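PDB 3IK2: endoglucanase A from Clostridium acetobutylicum, which hydrolyses beta-1,4-glucan chains, probably cellulose, at internal bonds, as a family 44 glycoside hydrolase. Local coordinates for residues T23-S28 against T383-N388; K301-A306 against G364-D369. All blocks are in the same frame, centred on the assembly; numbering follows the deposited sequence.

Contact 1 of 2, residues T23-S28 against T383-N388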
ATOM      1  N   THR A  23       6.088  -2.148   2.800  1.00  5.38           N
ATOM      2  CA  THR A  23       5.643  -1.719   4.118  1.00  4.50           C
ATOM      3  C   THR A  23       5.928  -0.227   4.389  1.00  4.73           C
ATOM      4  O   THR A  23       6.814   0.354   3.756  1.00  5.29           O
ATOM      5  CB  THR A  23       6.250  -2.628   5.214  1.00  4.89           C
ATOM      6  OG1 THR A  23       5.565  -2.404   6.462  1.00  3.24           O
ATOM      7  CG2 THR A  23       7.782  -2.380   5.337  1.00  3.44           C
ATOM      8  N   ASN A  24       5.160   0.359   5.318  1.00  4.75           N
ATOM      9  CA  ASN A  24       5.405   1.682   5.941  1.00  5.10           C
ATOM     10  C   ASN A  24       6.243   1.550   7.228  1.00  5.62           C
ATOM     11  O   ASN A  24       6.771   2.542   7.735  1.00  4.70           O
ATOM     12  CB  ASN A  24       4.091   2.334   6.381  1.00  4.95           C
ATOM     13  CG  ASN A  24       3.282   2.916   5.234  1.00  6.64           C
ATOM     14  OD1 ASN A  24       3.553   4.078   4.845  1.00  6.51           O
ATOM     15  ND2 ASN A  24       2.336   2.234   4.776  1.00  6.89           N
ATOM     16  N   GLN A  25       6.305   0.325   7.763  1.00  6.38           N
ATOM     17  CA  GLN A  25       6.979   0.039   9.019  1.00  7.12           C
ATOM     18  C   GLN A  25       7.801  -1.208   8.834  1.00  6.80           C
ATOM     19  O   GLN A  25       7.287  -2.240   8.416  1.00  6.59           O
ATOM     20  CB  GLN A  25       5.995  -0.124  10.221  1.00  7.79           C
ATOM     21  CG  GLN A  25       5.353   1.198  10.736  1.00  7.98           C
ATOM     22  CD  GLN A  25       4.161   1.618   9.890  1.00  8.37           C
ATOM     23  OE1 GLN A  25       3.503   0.780   9.267  1.00  9.79           O
ATOM     24  NE2 GLN A  25       3.907   2.921   9.823  1.00  8.43           N
ATOM     25  N   ASP A  26       9.089  -1.108   9.156  1.00  6.16           N
ATOM     26  CA  ASP A  26       9.961  -2.272   9.082  1.00  6.81           C
ATOM     27  C   ASP A  26       9.575  -3.428  10.008  1.00  5.97           C
ATOM     28  O   ASP A  26       9.168  -3.223  11.127  1.00  5.16           O
ATOM     29  CB  ASP A  26      11.418  -1.876   9.295  1.00  6.26           C
ATOM     30  CG  ASP A  26      11.976  -1.132   8.101  1.00 10.22           C
ATOM     31  OD1 ASP A  26      11.645  -1.514   6.933  1.00 12.27           O
ATOM     32  OD2 ASP A  26      12.702  -0.149   8.337  1.00 11.19           O
ATOM     33  N   PHE A  27       9.780  -4.634   9.500  1.00  6.69           N
ATOM     34  CA  PHE A  27       9.538  -5.875  10.201  1.00  6.77           C
ATOM     35  C   PHE A  27      10.810  -6.448  10.765  1.00  7.83           C
ATOM     36  O   PHE A  27      11.879  -6.407  10.119  1.00  8.37           O
ATOM     37  CB  PHE A  27       8.947  -6.869   9.230  1.00  6.00           C
ATOM     38  CG  PHE A  27       7.619  -6.442   8.665  1.00  6.95           C
ATOM     39  CD1 PHE A  27       7.439  -6.327   7.283  1.00  5.83           C
ATOM     40  CD2 PHE A  27       6.544  -6.176   9.513  1.00  6.58           C
ATOM     41  CE1 PHE A  27       6.201  -5.978   6.746  1.00  4.68           C
ATOM     42  CE2 PHE A  27       5.293  -5.799   8.990  1.00  5.22           C
ATOM     43  CZ  PHE A  27       5.129  -5.703   7.602  1.00  4.73           C
ATOM     44  N   SER A  28      10.712  -6.980  11.978  1.00  8.52           N
ATOM     45  CA  SER A  28      11.876  -7.617  12.615  1.00  9.61           C
ATOM     46  C   SER A  28      12.395  -8.766  11.753  1.00  9.77           C
ATOM     47  O   SER A  28      13.610  -8.934  11.615  1.00 10.27           O
ATOM     48  CB  SER A  28      11.554  -8.091  14.060  1.00  9.69           C
ATOM     49  OG  SER A  28      10.379  -8.906  14.056  1.00 10.06           O
ATOM     50  N   THR A 383       1.782  -0.829   0.429  1.00  6.02           N
ATOM     51  CA  THR A 383       2.542  -0.719   1.648  1.00  5.99           C
ATOM     52  C   THR A 383       1.575  -0.858   2.855  1.00  6.48           C
ATOM     53  O   THR A 383       0.632  -0.074   3.048  1.00  6.59           O
ATOM     54  CB  THR A 383       3.449   0.561   1.710  1.00  6.53           C
ATOM     55  OG1 THR A 383       2.775   1.697   1.169  1.00  6.99           O
ATOM     56  CG2 THR A 383       4.734   0.372   0.913  1.00  4.16           C
ATOM     57  N   TYR A 384       1.791  -1.930   3.607  1.00  5.55           N
ATOM     58  CA  TYR A 384       1.107  -2.204   4.841  1.00  5.86           C
ATOM     59  C   TYR A 384       1.423  -1.085   5.841  1.00  6.35           C
ATOM     60  O   TYR A 384       2.518  -0.511   5.804  1.00  6.40           O
ATOM     61  CB  TYR A 384       1.657  -3.543   5.332  1.00  5.92           C
ATOM     62  CG  TYR A 384       1.359  -3.906   6.760  1.00  6.29           C
ATOM     63  CD1 TYR A 384       0.173  -4.569   7.086  1.00  5.55           C
ATOM     64  CD2 TYR A 384       2.274  -3.628   7.770  1.00  4.85           C
ATOM     65  CE1 TYR A 384      -0.105  -4.911   8.370  1.00  6.92           C
ATOM     66  CE2 TYR A 384       2.005  -3.982   9.077  1.00  5.42           C
ATOM     67  CZ  TYR A 384       0.807  -4.632   9.365  1.00  6.24           C
ATOM     68  OH  TYR A 384       0.500  -5.008  10.656  1.00  4.67           O
ATOM     69  N   TRP A 385       0.443  -0.772   6.700  1.00  6.86           N
ATOM     70  CA  TRP A 385       0.561   0.188   7.789  1.00  6.29           C
ATOM     71  C   TRP A 385       0.288  -0.549   9.116  1.00  6.66           C
ATOM     72  O   TRP A 385      -0.778  -1.145   9.289  1.00  7.15           O
ATOM     73  CB  TRP A 385      -0.402   1.394   7.649  1.00  5.54           C
ATOM     74  CG  TRP A 385      -0.134   2.425   8.714  1.00  4.03           C
ATOM     75  CD1 TRP A 385      -0.607   2.409  10.009  1.00  3.98           C
ATOM     76  CD2 TRP A 385       0.691   3.618   8.603  1.00  4.12           C
ATOM     77  NE1 TRP A 385      -0.111   3.502  10.705  1.00  5.42           N
ATOM     78  CE2 TRP A 385       0.678   4.258   9.868  1.00  5.09           C
ATOM     79  CE3 TRP A 385       1.419   4.213   7.554  1.00  5.86           C
ATOM     80  CZ2 TRP A 385       1.390   5.445  10.120  1.00  5.08           C
ATOM     81  CZ3 TRP A 385       2.131   5.407   7.807  1.00  4.37           C
ATOM     82  CH2 TRP A 385       2.103   6.003   9.077  1.00  4.27           C
ATOM     83  N   GLU A 386       1.271  -0.493  10.018  1.00  5.88           N
ATOM     84  CA  GLU A 386       1.253  -1.127  11.323  1.00  6.78           C
ATOM     85  C   GLU A 386       0.247  -0.481  12.268  1.00  7.30           C
ATOM     86  O   GLU A 386       0.311   0.729  12.503  1.00  6.65           O
ATOM     87  CB  GLU A 386       2.657  -1.038  11.941  1.00  6.29           C
ATOM     88  CG  GLU A 386       2.771  -1.673  13.347  1.00  7.33           C
ATOM     89  CD  GLU A 386       2.239  -3.066  13.396  1.00  8.80           C
ATOM     90  OE1 GLU A 386       1.602  -3.424  14.414  1.00  7.24           O
ATOM     91  OE2 GLU A 386       2.468  -3.818  12.416  1.00 10.36           O
ATOM     92  N   CYS A 387      -0.687  -1.286  12.795  1.00  9.01           N
ATOM     93  CA  CYS A 387      -1.693  -0.780  13.734  1.00 10.12           C
ATOM     94  C   CYS A 387      -1.713  -1.410  15.135  1.00 11.03           C
ATOM     95  O   CYS A 387      -2.649  -1.144  15.896  1.00 11.53           O
ATOM     96  CB  CYS A 387      -3.082  -0.890  13.122  1.00  9.91           C
ATOM     97  SG  CYS A 387      -3.243   0.059  11.601  1.00 11.65           S
ATOM     98  N   ASN A 388      -0.725  -2.243  15.476  1.00 10.90           N
ATOM     99  CA  ASN A 388      -0.755  -2.959  16.740  1.00 12.16           C
ATOM    100  C   ASN A 388       0.589  -3.017  17.485  1.00 12.08           C
ATOM    101  O   ASN A 388       0.972  -4.074  17.964  1.00 12.27           O
ATOM    102  CB  ASN A 388      -1.282  -4.400  16.512  1.00 12.80           C
ATOM    103  CG  ASN A 388      -1.884  -5.023  17.783  1.00 15.30           C
ATOM    104  OD1 ASN A 388      -2.297  -4.311  18.713  1.00 14.87           O
ATOM    105  ND2 ASN A 388      -1.951  -6.358  17.810  1.00 16.17           N
TER
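Gln25 stands its terminal amide almost upright on the indole of Trp385, the planes 77° apart, with NE2 foremost over the centre of one face. A bend at chi2 (82°) brings the other branch, OE1, to the backbone N-H of Glu386; the bond from Glu386 N to Gln25 OE1 is 2.7 Å and nearly straight. The Asn24 side chain runs at about a right angle to that of Trp385, its amide plane inclined 58° to the indole and its CG 3.2 Å from Trp385 CE3. Here the parallel barrel of the TIM-like fold closes: Thr23 on strand 22-23, the first, bridges to Tyr384 on strand 379-384, the eighth. These are C-terminal strand ends, the end that carries the active site in TIM-barrel enzymes, and a glycerol beside Gln25, hydrogen-bonded to Asp26 N, is consistent with a pocket. Tyr384 O is gripped twice by Asn24, at 2.8 Å from Asn24 N, nearly along the C=O axis, and at 2.9 Å from Asn24 ND2, above the carbonyl plane. Thr23 OG1 lies at the tyrosine's edge while donating to Gln25 O at 2.6 Å. Phe27 crosses the Tyr384 ring obliquely, its CZ 3.5 Å from Tyr384 CD2.

Contact 2 of 2, residues K301-A306 against G364-D369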
ATOM      1  N   LYS A 301     -13.627 -14.219  11.395  1.00  8.77           N
ATOM      2  CA  LYS A 301     -14.146 -14.793  10.137  1.00  9.26           C
ATOM      3  C   LYS A 301     -14.353 -13.742   9.060  1.00  9.17           C
ATOM      4  O   LYS A 301     -13.933 -13.922   7.927  1.00  9.48           O
ATOM      5  CB  LYS A 301     -15.454 -15.561  10.377  1.00  8.97           C
ATOM      6  CG  LYS A 301     -15.216 -16.892  10.989  1.00 10.68           C
ATOM      7  CD  LYS A 301     -16.499 -17.570  11.451  1.00 14.59           C
ATOM      8  CE  LYS A 301     -16.173 -18.961  11.963  1.00 16.35           C
ATOM      9  NZ  LYS A 301     -17.325 -19.590  12.669  1.00 17.36           N
ATOM     10  N   ALA A 302     -15.033 -12.660   9.425  1.00  9.06           N
ATOM     11  CA  ALA A 302     -15.203 -11.523   8.556  1.00  9.03           C
ATOM     12  C   ALA A 302     -13.866 -10.987   8.052  1.00  9.47           C
ATOM     13  O   ALA A 302     -13.795 -10.493   6.907  1.00 10.20           O
ATOM     14  CB  ALA A 302     -15.963 -10.421   9.293  1.00  9.04           C
ATOM     15  N   ARG A 303     -12.834 -11.051   8.906  1.00  9.13           N
ATOM     16  CA  ARG A 303     -11.497 -10.546   8.581  1.00  9.30           C
ATOM     17  C   ARG A 303     -10.913 -11.254   7.370  1.00  9.20           C
ATOM     18  O   ARG A 303     -10.466 -10.610   6.436  1.00  9.74           O
ATOM     19  CB  ARG A 303     -10.547 -10.667   9.786  1.00  8.85           C
ATOM     20  CG  ARG A 303      -9.086 -10.266   9.518  1.00 10.47           C
ATOM     21  CD  ARG A 303      -8.206 -10.243  10.799  1.00  9.05           C
ATOM     22  NE  ARG A 303      -8.742  -9.313  11.777  1.00  8.42           N
ATOM     23  CZ  ARG A 303      -9.283  -9.663  12.946  1.00 11.10           C
ATOM     24  NH1 ARG A 303      -9.344 -10.945  13.310  1.00 12.28           N
ATOM     25  NH2 ARG A 303      -9.761  -8.724  13.760  1.00 10.23           N
ATOM     26  N   MET A 304     -10.934 -12.587   7.394  1.00  9.95           N
ATOM     27  CA  MET A 304     -10.420 -13.422   6.297  1.00  8.92           C
ATOM     28  C   MET A 304     -11.249 -13.328   5.031  1.00  8.67           C
ATOM     29  O   MET A 304     -10.721 -13.491   3.950  1.00  8.23           O
ATOM     30  CB  MET A 304     -10.311 -14.884   6.759  1.00  9.48           C
ATOM     31  CG  MET A 304      -9.397 -15.066   7.973  1.00  7.46           C
ATOM     32  SD  MET A 304      -9.279 -16.795   8.503  1.00  8.24           S
ATOM     33  CE  MET A 304     -10.814 -16.982   9.443  1.00  7.15           C
ATOM     34  N   GLN A 305     -12.544 -13.037   5.166  1.00  8.81           N
ATOM     35  CA  GLN A 305     -13.411 -12.784   3.997  1.00  8.64           C
ATOM     36  C   GLN A 305     -13.255 -11.376   3.420  1.00  7.41           C
ATOM     37  O   GLN A 305     -13.568 -11.139   2.253  1.00  7.04           O
ATOM     38  CB  GLN A 305     -14.896 -13.020   4.344  1.00  8.11           C
ATOM     39  CG  GLN A 305     -15.237 -14.437   4.869  1.00  9.19           C
ATOM     40  CD  GLN A 305     -14.728 -15.545   3.969  1.00 10.46           C
ATOM     41  OE1 GLN A 305     -14.617 -15.360   2.764  1.00 12.61           O
ATOM     42  NE2 GLN A 305     -14.405 -16.715   4.555  1.00  8.99           N
ATOM     43  N   ALA A 306     -12.812 -10.439   4.253  1.00  7.44           N
ATOM     44  CA  ALA A 306     -12.837  -9.014   3.905  1.00  7.18           C
ATOM     45  C   ALA A 306     -12.058  -8.677   2.616  1.00  7.88           C
ATOM     46  O   ALA A 306     -12.512  -7.845   1.837  1.00  8.03           O
ATOM     47  CB  ALA A 306     -12.386  -8.135   5.089  1.00  6.08           C
ATOM     48  N   GLY A 364      -2.990 -13.190   9.657  1.00  8.20           N
ATOM     49  CA  GLY A 364      -2.033 -13.712   8.647  1.00  8.25           C
ATOM     50  C   GLY A 364      -2.688 -14.193   7.359  1.00  7.86           C
ATOM     51  O   GLY A 364      -2.162 -14.020   6.269  1.00  7.66           O
ATOM     52  N   ILE A 365      -3.848 -14.827   7.482  1.00  8.52           N
ATOM     53  CA  ILE A 365      -4.535 -15.362   6.315  1.00  7.43           C
ATOM     54  C   ILE A 365      -5.068 -14.188   5.502  1.00  7.29           C
ATOM     55  O   ILE A 365      -4.944 -14.167   4.259  1.00  7.36           O
ATOM     56  CB  ILE A 365      -5.668 -16.358   6.741  1.00  7.81           C
ATOM     57  CG1 ILE A 365      -5.040 -17.737   7.083  1.00  7.72           C
ATOM     58  CG2 ILE A 365      -6.774 -16.449   5.651  1.00  6.03           C
ATOM     59  CD1 ILE A 365      -5.982 -18.792   7.659  1.00  8.62           C
ATOM     60  N   ALA A 366      -5.621 -13.192   6.199  1.00  6.60           N
ATOM     61  CA  ALA A 366      -6.174 -12.019   5.516  1.00  6.57           C
ATOM     62  C   ALA A 366      -5.089 -11.197   4.798  1.00  5.47           C
ATOM     63  O   ALA A 366      -5.308 -10.717   3.690  1.00  6.42           O
ATOM     64  CB  ALA A 366      -6.981 -11.156   6.461  1.00  6.45           C
ATOM     65  N   GLN A 367      -3.933 -11.062   5.434  1.00  5.72           N
ATOM     66  CA  GLN A 367      -2.742 -10.435   4.846  1.00  5.31           C
ATOM     67  C   GLN A 367      -2.191 -11.237   3.661  1.00  5.26           C
ATOM     68  O   GLN A 367      -1.845 -10.653   2.627  1.00  4.89           O
ATOM     69  CB  GLN A 367      -1.656 -10.249   5.905  1.00  5.19           C
ATOM     70  CG  GLN A 367      -0.370  -9.529   5.390  1.00  5.87           C
ATOM     71  CD  GLN A 367      -0.608  -8.097   4.863  1.00  7.05           C
ATOM     72  OE1 GLN A 367      -1.539  -7.411   5.287  1.00  7.32           O
ATOM     73  NE2 GLN A 367       0.247  -7.650   3.925  1.00  7.50           N
ATOM     74  N   ALA A 368      -2.104 -12.570   3.813  1.00  5.02           N
ATOM     75  CA  ALA A 368      -1.686 -13.433   2.697  1.00  4.94           C
ATOM     76  C   ALA A 368      -2.654 -13.316   1.529  1.00  4.98           C
ATOM     77  O   ALA A 368      -2.239 -13.279   0.357  1.00  6.51           O
ATOM     78  CB  ALA A 368      -1.501 -14.904   3.130  1.00  3.95           C
ATOM     79  N   ASP A 369      -3.931 -13.203   1.843  1.00  5.76           N
ATOM     80  CA  ASP A 369      -4.958 -13.105   0.813  1.00  6.30           C
ATOM     81  C   ASP A 369      -4.873 -11.771   0.109  1.00  6.22           C
ATOM     82  O   ASP A 369      -4.954 -11.727  -1.123  1.00  7.94           O
ATOM     83  CB  ASP A 369      -6.356 -13.336   1.411  1.00  6.19           C
ATOM     84  CG  ASP A 369      -7.422 -13.577   0.350  1.00  7.67           C
ATOM     85  OD1 ASP A 369      -7.120 -14.177  -0.668  1.00 11.41           O
ATOM     86  OD2 ASP A 369      -8.582 -13.158   0.507  1.00 13.20           O
TER
HETATM   87  O   HOH W   1     -10.757 -13.932   1.509  1.00  6.11           O
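Met304 leaves helix 301-305 with CG anti to its own carbonyl carbon, and from CB outward it crosses Ile365 of helix 364-369 obliquely. Its CB lies 4.0 Å from Ile365 CG2, and its CG is 3.8 Å from the same methyl. At SD the thioether meets both branches of the isoleucine, being 3.8 Å from Ile365 CG2 and 3.9 Å from Ile365 CD1; a bend at chi3 (-80°) then turns the terminal methyl aside. The two helices run almost parallel, 11° between their directions, and approach to 8.4 Å between axes. Such closeness suits the small Ala366, whose CB sits 3.5 Å from Arg303 O and also meets Arg303 CG, while the guanidinium goes elsewhere, NH2 to Val289 O. Helix 361-376 makes the beta-alpha-beta crossover between barrel strands 347-353 and 379-384; helix 297-305 lies in the connection from strand 273-278 to 347-353. Past the apolar part, a water donates to Met304 O and to Asp369 OD2, each at 2.5 Å. Asp369 OD1 is hydrogen-bonded to Tyr430 OH and Ser428 OG. With hydroxyls and water around it, the buried carboxylate is probably stabilised as the anion, and the polar link between the two segments is made through a single water.

Helix 361-376, which supplies one side of contact 2, leads along the chain into strand 379-384, which supplies one side of contact 1, and the two meet where Tyr384 packs on Gln367. Their centres lie about 17 Å apart. Contact 1 is nearer the middle of the chain yet only partly buried, at the end of barrel strands where loops begin; contact 2 is farther out but wholly buried, between helices and next to the mixed sheet. Chemistry follows place: the strand seam is joined by direct bonds to backbone atoms and by amides against an indole, whereas the helix pair relies on aliphatic contact and one bridging water.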